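Local structure of foldase protein PrsA 2 (Bacillus anthracis, 6VJ4) at residues K94-E99 with E217-D222; S135-A140 with I192-G197. The protein catalyses the cis-trans isomerisation of peptidyl-proline bonds and assists the folding of secreted proteins, including the protective antigen, after they have crossed the membrane. All blocks are in the same frame, centred on the assembly; numbering follows the deposited sequence. Where two conformers were deposited one is given.

How the interactions relate
From the N terminus the chain runs through helices to the end of helix 76-95, where residues 94-99 form one side of interaction 1. The chain then passes through the four-stranded sheet and its helices, where interaction 2, within the parvulin-type domain, closes a shorter loop by joining the start of helix 136-143 to strand 189-198. After the strand comes helix 204-220, whose last turn meets residues 94-99 and completes interaction 1. The second loop therefore lies wholly within the first. Their centres are 32 Å apart and their nearest atoms about 17 Å, so they do not touch: interaction 1 ties helix 76-95 to helix 204-220, interaction 2 packs helix 136-143 on the sheet.

Interaction 1 of 2, residues K94-E99 with E217-D222; sequences KQSVTE and EERTAD
Ser96 and Arg219 join two helix endings: residues 94-99 lead from helix 76-95 through a short turn into helix 99-104, and residues 217-222 carry the last turn of helix 204-220 and the step into helix 223-236. The contact lies in the all-helical part of the foldase, which includes these four helices. The backbones stay apart, and one long side chain spans the gap.

That side chain is Arg219. Its CG lies anti to the carbonyl carbon (chi1 -71°), and from CG to NE the chain is fully extended, which carries the guanidinium away from its own helix to the turn after helix 76-95. There NH1 meets two oxygens of the same residue. The bond from Arg219 NH1 to Ser96 OG is 3.0 Å long, with the oxygen close to the guanidinium plane and an angle of 148° at the hydrogen. The bond from Arg219 NH1 to Ser96 O has the same length, 3.0 Å, but at 129° it is bent and weak, although this oxygen also sits at the edge of the guanidinium.

With OG tucked between the backbone N and the carbonyl carbon, the hydroxyl of Ser96 lies near enough to Ser96 O for one NH1 to reach both. The hydroxyl is also hydrogen-bonded to Ile93 O, which ties it back to the preceding helix turn. Beyond the two segments, Phe225 of helix 223-236 touches both Ser96 and Arg219, and Asp101 makes a long, weak ion pair with NH1.

Val97 adds an apolar edge to this polar grip. Buried against Leu215 and Glu216 of helix 204-220, it also sends CG2 across the arginine chain, 3.8 Å from Arg219 NH1 and 4.1 Å from Arg219 CD.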
loop_
_atom_site.group_PDB
_atom_site.type_symbol
_atom_site.label_atom_id
_atom_site.label_comp_id
_atom_site.label_asym_id
_atom_site.label_seq_id
_atom_site.Cartn_x
_atom_site.Cartn_y
_atom_site.Cartn_z
ATOM N N LYS A 94 4.449 19.385 11.876
ATOM C CA LYS A 94 4.061 20.770 12.247
ATOM C C LYS A 94 2.540 20.921 12.108
ATOM O O LYS A 94 1.939 21.579 12.970
ATOM C CB LYS A 94 4.828 21.792 11.401
ATOM C CG LYS A 94 4.551 23.247 11.749
ATOM C CD LYS A 94 5.540 24.233 11.162
ATOM C CE LYS A 94 5.319 25.638 11.689
ATOM N NZ LYS A 94 6.318 26.601 11.168
ATOM N N GLN A 95 1.935 20.311 11.082
ATOM C CA GLN A 95 0.466 20.422 10.888
ATOM C C GLN A 95 -0.280 19.490 11.850
ATOM O O GLN A 95 -1.466 19.743 12.078
ATOM C CB GLN A 95 0.094 20.159 9.428
ATOM C CG GLN A 95 0.584 21.265 8.503
ATOM C CD GLN A 95 0.252 21.041 7.048
ATOM O OE1 GLN A 95 0.757 21.737 6.173
ATOM N NE2 GLN A 95 -0.612 20.078 6.776
ATOM N N SER A 96 0.394 18.491 12.429
ATOM C CA SER A 96 -0.284 17.561 13.376
ATOM C C SER A 96 -0.681 18.305 14.661
ATOM O O SER A 96 -1.521 17.783 15.418
ATOM C CB SER A 96 0.598 16.392 13.726
ATOM O OG SER A 96 1.603 16.774 14.657
ATOM N N VAL A 97 -0.083 19.466 14.909
ATOM C CA VAL A 97 -0.377 20.213 16.172
ATOM C C VAL A 97 -1.621 21.070 15.942
ATOM O O VAL A 97 -1.546 22.057 15.173
ATOM C CB VAL A 97 0.827 21.042 16.651
ATOM C CG1 VAL A 97 0.517 21.788 17.943
ATOM C CG2 VAL A 97 2.069 20.179 16.831
ATOM N N THR A 98 -2.724 20.687 16.583
ATOM C CA THR A 98 -4.023 21.394 16.438
ATOM C C THR A 98 -4.181 22.416 17.564
ATOM O O THR A 98 -3.475 22.307 18.576
ATOM C CB THR A 98 -5.190 20.399 16.473
ATOM O OG1 THR A 98 -5.230 19.847 17.788
ATOM C CG2 THR A 98 -5.064 19.294 15.444
ATOM N N GLU A 99 -5.086 23.375 17.385
ATOM C CA GLU A 99 -5.361 24.380 18.439
ATOM C C GLU A 99 -5.784 23.629 19.705
ATOM O O GLU A 99 -5.423 24.087 20.797
ATOM C CB GLU A 99 -6.442 25.361 17.974
ATOM C CG GLU A 99 -6.711 26.493 18.960
ATOM C CD GLU A 99 -5.567 27.479 19.172
ATOM O OE1 GLU A 99 -4.622 27.482 18.349
ATOM O OE2 GLU A 99 -5.629 28.255 20.154
ATOM N N GLU A 217 8.480 20.852 18.263
ATOM C CA GLU A 217 9.862 20.344 18.517
ATOM C C GLU A 217 9.823 18.935 19.138
ATOM O O GLU A 217 10.508 18.040 18.608
ATOM C CB GLU A 217 10.625 21.355 19.375
ATOM C CG GLU A 217 10.857 22.680 18.657
ATOM C CD GLU A 217 11.399 23.822 19.501
ATOM O OE1 GLU A 217 11.502 23.656 20.741
ATOM O OE2 GLU A 217 11.704 24.889 18.917
ATOM N N GLU A 218 9.040 18.736 20.203
ATOM C CA GLU A 218 8.973 17.413 20.890
ATOM C C GLU A 218 8.501 16.325 19.916
ATOM O O GLU A 218 9.097 15.232 19.925
ATOM C CB GLU A 218 8.060 17.489 22.117
ATOM C CG GLU A 218 8.636 18.325 23.249
ATOM C CD GLU A 218 7.659 18.662 24.366
ATOM O OE1 GLU A 218 6.438 18.493 24.162
ATOM O OE2 GLU A 218 8.121 19.098 25.436
ATOM N N ARG A 219 7.484 16.611 19.097
ATOM C CA ARG A 219 6.971 15.601 18.137
ATOM C C ARG A 219 7.992 15.348 17.019
ATOM O O ARG A 219 8.035 14.208 16.518
ATOM C CB ARG A 219 5.623 16.047 17.566
ATOM C CG ARG A 219 4.491 15.992 18.579
ATOM C CD ARG A 219 3.168 16.413 17.986
ATOM N NE ARG A 219 2.096 16.252 18.951
ATOM C CZ ARG A 219 0.812 16.431 18.686
ATOM N NH1 ARG A 219 0.427 16.772 17.468
ATOM N NH2 ARG A 219 -0.085 16.265 19.644
ATOM N N THR A 220 8.764 16.371 16.636
ATOM C CA THR A 220 9.768 16.225 15.551
ATOM C C THR A 220 10.968 15.418 16.061
ATOM O O THR A 220 11.500 14.604 15.280
ATOM C CB THR A 220 10.200 17.595 15.011
ATOM O OG1 THR A 220 9.042 18.240 14.478
ATOM C CG2 THR A 220 11.258 17.497 13.932
ATOM N N ALA A 221 11.368 15.637 17.318
ATOM C CA ALA A 221 12.534 14.933 17.909
ATOM C C ALA A 221 12.129 13.542 18.416
ATOM O O ALA A 221 13.011 12.827 18.930
ATOM C CB ALA A 221 13.122 15.768 19.020
ATOM N N ASP A 222 10.857 13.165 18.252
ATOM C CA ASP A 222 10.358 11.857 18.751
ATOM C C ASP A 222 10.148 10.912 17.569
ATOM O O ASP A 222 9.243 11.116 16.766
ATOM C CB ASP A 222 9.077 12.051 19.566
ATOM C CG ASP A 222 8.525 10.786 20.198
ATOM O OD1 ASP A 222 9.222 9.751 20.149
ATOM O OD2 ASP A 222 7.395 10.850 20.738
#

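Interaction 2 of 2, residues S135-A140 with I192-G197; sequences SFEELA and IIKLTG
Phe136 packs against Lys194 and Ile192 where the first turn of helix 136-143 meets strand 189-198 of the antiparallel sheet in the parvulin-type isomerase domain. Helix 136-140 and strand 192-197 run at 143° between their N-to-C directions, their axes 11.3 Å apart at closest approach. With CG anti to the backbone N (chi1 -166°), the phenylalanine reaches toward the sheet, and the lysine chain passes over one face of its ring. Lys194 CE makes a CH-pi contact 4.2 Å from the centroid of the Phe136 ring, displaced toward the rim, while Lys194 CB lies 3.8 Å from Phe136 CE2. Phe136 CE2 also touches Ile192 CG2 at 4.2 Å. At the ring edge a polar backbone atom approaches, Ile192 O, 3.7 Å from Phe136 CZ. Ile115 and Leu130 also pack on the phenylalanine.

The charged part is a salt bridge. Lys194 bends at chi3 (59°) and brings Lys194 NZ to 2.9 Å from Glu137 OE2, on the syn side of that oxygen. The two chains cross at roughly a right angle.

Within the helix turn, Ser135 is the N-cap: Ser135 OG accepts from Glu138 N at 3.0 Å.

One lysine thus serves two chemistries, its methylenes lying on a buried aromatic face while its ammonium pairs with a partly exposed carboxylate, where each charge would be expected to favour the ionised form of the other.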
loop_
_atom_site.group_PDB
_atom_site.type_symbol
_atom_site.label_atom_id
_atom_site.label_comp_id
_atom_site.label_asym_id
_atom_site.label_seq_id
_atom_site.Cartn_x
_atom_site.Cartn_y
_atom_site.Cartn_z
ATOM N N SER A 135 11.050 9.295 55.249
ATOM C CA SER A 135 11.628 10.280 54.302
ATOM C C SER A 135 11.375 9.877 52.836
ATOM O O SER A 135 11.842 8.780 52.427
ATOM C CB SER A 135 13.109 10.436 54.511
ATOM O OG SER A 135 13.667 11.196 53.438
ATOM N N PHE A 136 10.691 10.740 52.085
ATOM C CA PHE A 136 10.495 10.516 50.628
ATOM C C PHE A 136 11.855 10.462 49.917
ATOM O O PHE A 136 12.123 9.540 49.098
ATOM C CB PHE A 136 9.604 11.612 50.045
ATOM C CG PHE A 136 9.095 11.293 48.671
ATOM C CD1 PHE A 136 9.939 11.315 47.571
ATOM C CD2 PHE A 136 7.766 10.937 48.483
ATOM C CE1 PHE A 136 9.467 10.983 46.309
ATOM C CE2 PHE A 136 7.303 10.616 47.219
ATOM C CZ PHE A 136 8.152 10.630 46.144
ATOM N N GLU A 137 12.731 11.400 50.261
ATOM C CA GLU A 137 14.039 11.481 49.561
ATOM C C GLU A 137 14.858 10.217 49.828
ATOM O O GLU A 137 15.481 9.683 48.876
ATOM C CB GLU A 137 14.730 12.776 49.981
ATOM C CG GLU A 137 13.945 14.023 49.547
ATOM C CD GLU A 137 12.524 14.225 50.092
ATOM O OE1 GLU A 137 12.316 14.074 51.312
ATOM O OE2 GLU A 137 11.602 14.544 49.278
ATOM N N GLU A 138 14.907 9.769 51.077
ATOM C CA GLU A 138 15.732 8.573 51.381
ATOM C C GLU A 138 15.112 7.328 50.742
ATOM O O GLU A 138 15.890 6.441 50.280
ATOM C CB GLU A 138 15.951 8.436 52.893
ATOM C CG GLU A 138 16.802 9.559 53.454
ATOM C CD GLU A 138 18.209 9.613 52.877
ATOM O OE1 GLU A 138 18.796 8.539 52.655
ATOM O OE2 GLU A 138 18.695 10.725 52.597
ATOM N N LEU A 139 13.784 7.199 50.761
ATOM C CA LEU A 139 13.171 6.014 50.108
ATOM C C LEU A 139 13.415 6.068 48.604
ATOM O O LEU A 139 13.608 5.011 48.010
ATOM C CB LEU A 139 11.669 5.943 50.387
ATOM C CG LEU A 139 11.232 5.168 51.608
ATOM C CD1 LEU A 139 9.728 5.309 51.767
ATOM C CD2 LEU A 139 11.633 3.691 51.509
ATOM N N ALA A 140 13.427 7.253 48.012
ATOM C CA ALA A 140 13.687 7.342 46.566
ATOM C C ALA A 140 15.131 6.918 46.287
ATOM O O ALA A 140 15.365 6.184 45.326
ATOM C CB ALA A 140 13.437 8.738 46.072
ATOM N N ILE A 192 5.095 6.497 42.705
ATOM C CA ILE A 192 4.530 7.241 43.847
ATOM C C ILE A 192 4.995 8.672 43.589
ATOM O O ILE A 192 6.221 8.899 43.474
ATOM C CB ILE A 192 4.971 6.694 45.200
ATOM C CG1 ILE A 192 4.480 5.256 45.388
ATOM C CG2 ILE A 192 4.467 7.595 46.300
ATOM C CD1 ILE A 192 2.977 5.104 45.380
ATOM N N ILE A 193 4.040 9.599 43.476
ATOM C CA ILE A 193 4.359 10.988 43.057
ATOM C C ILE A 193 4.062 11.963 44.195
ATOM O O ILE A 193 3.023 11.785 44.904
ATOM C CB ILE A 193 3.527 11.363 41.811
ATOM C CG1 ILE A 193 3.631 10.329 40.691
ATOM C CG2 ILE A 193 3.880 12.774 41.334
ATOM C CD1 ILE A 193 2.652 10.557 39.535
ATOM N N LYS A 194 4.952 12.928 44.377
ATOM C CA LYS A 194 4.727 14.010 45.350
ATOM C C LYS A 194 4.811 15.338 44.600
ATOM O O LYS A 194 5.832 15.603 43.984
ATOM C CB LYS A 194 5.750 13.957 46.485
ATOM C CG LYS A 194 5.550 15.029 47.530
ATOM C CD LYS A 194 6.461 14.954 48.719
ATOM C CE LYS A 194 7.926 15.035 48.360
ATOM N NZ LYS A 194 8.776 15.224 49.570
ATOM N N LEU A 195 3.746 16.142 44.649
ATOM C CA LEU A 195 3.834 17.457 43.986
ATOM C C LEU A 195 4.559 18.428 44.911
ATOM O O LEU A 195 4.169 18.533 46.057
ATOM C CB LEU A 195 2.422 17.955 43.677
ATOM C CG LEU A 195 2.398 19.299 42.950
ATOM C CD1 LEU A 195 2.923 19.195 41.535
ATOM C CD2 LEU A 195 0.986 19.848 42.963
ATOM N N THR A 196 5.544 19.168 44.398
ATOM C CA THR A 196 6.326 20.030 45.320
ATOM C C THR A 196 6.345 21.486 44.876
ATOM O O THR A 196 6.825 22.310 45.664
ATOM C CB THR A 196 7.760 19.512 45.451
ATOM O OG1 THR A 196 8.340 19.423 44.156
ATOM C CG2 THR A 196 7.817 18.133 46.073
ATOM N N GLY A 197 5.841 21.768 43.685
ATOM C CA GLY A 197 5.843 23.160 43.196
ATOM C C GLY A 197 4.881 23.363 42.048
ATOM O O GLY A 197 4.614 22.427 41.295
#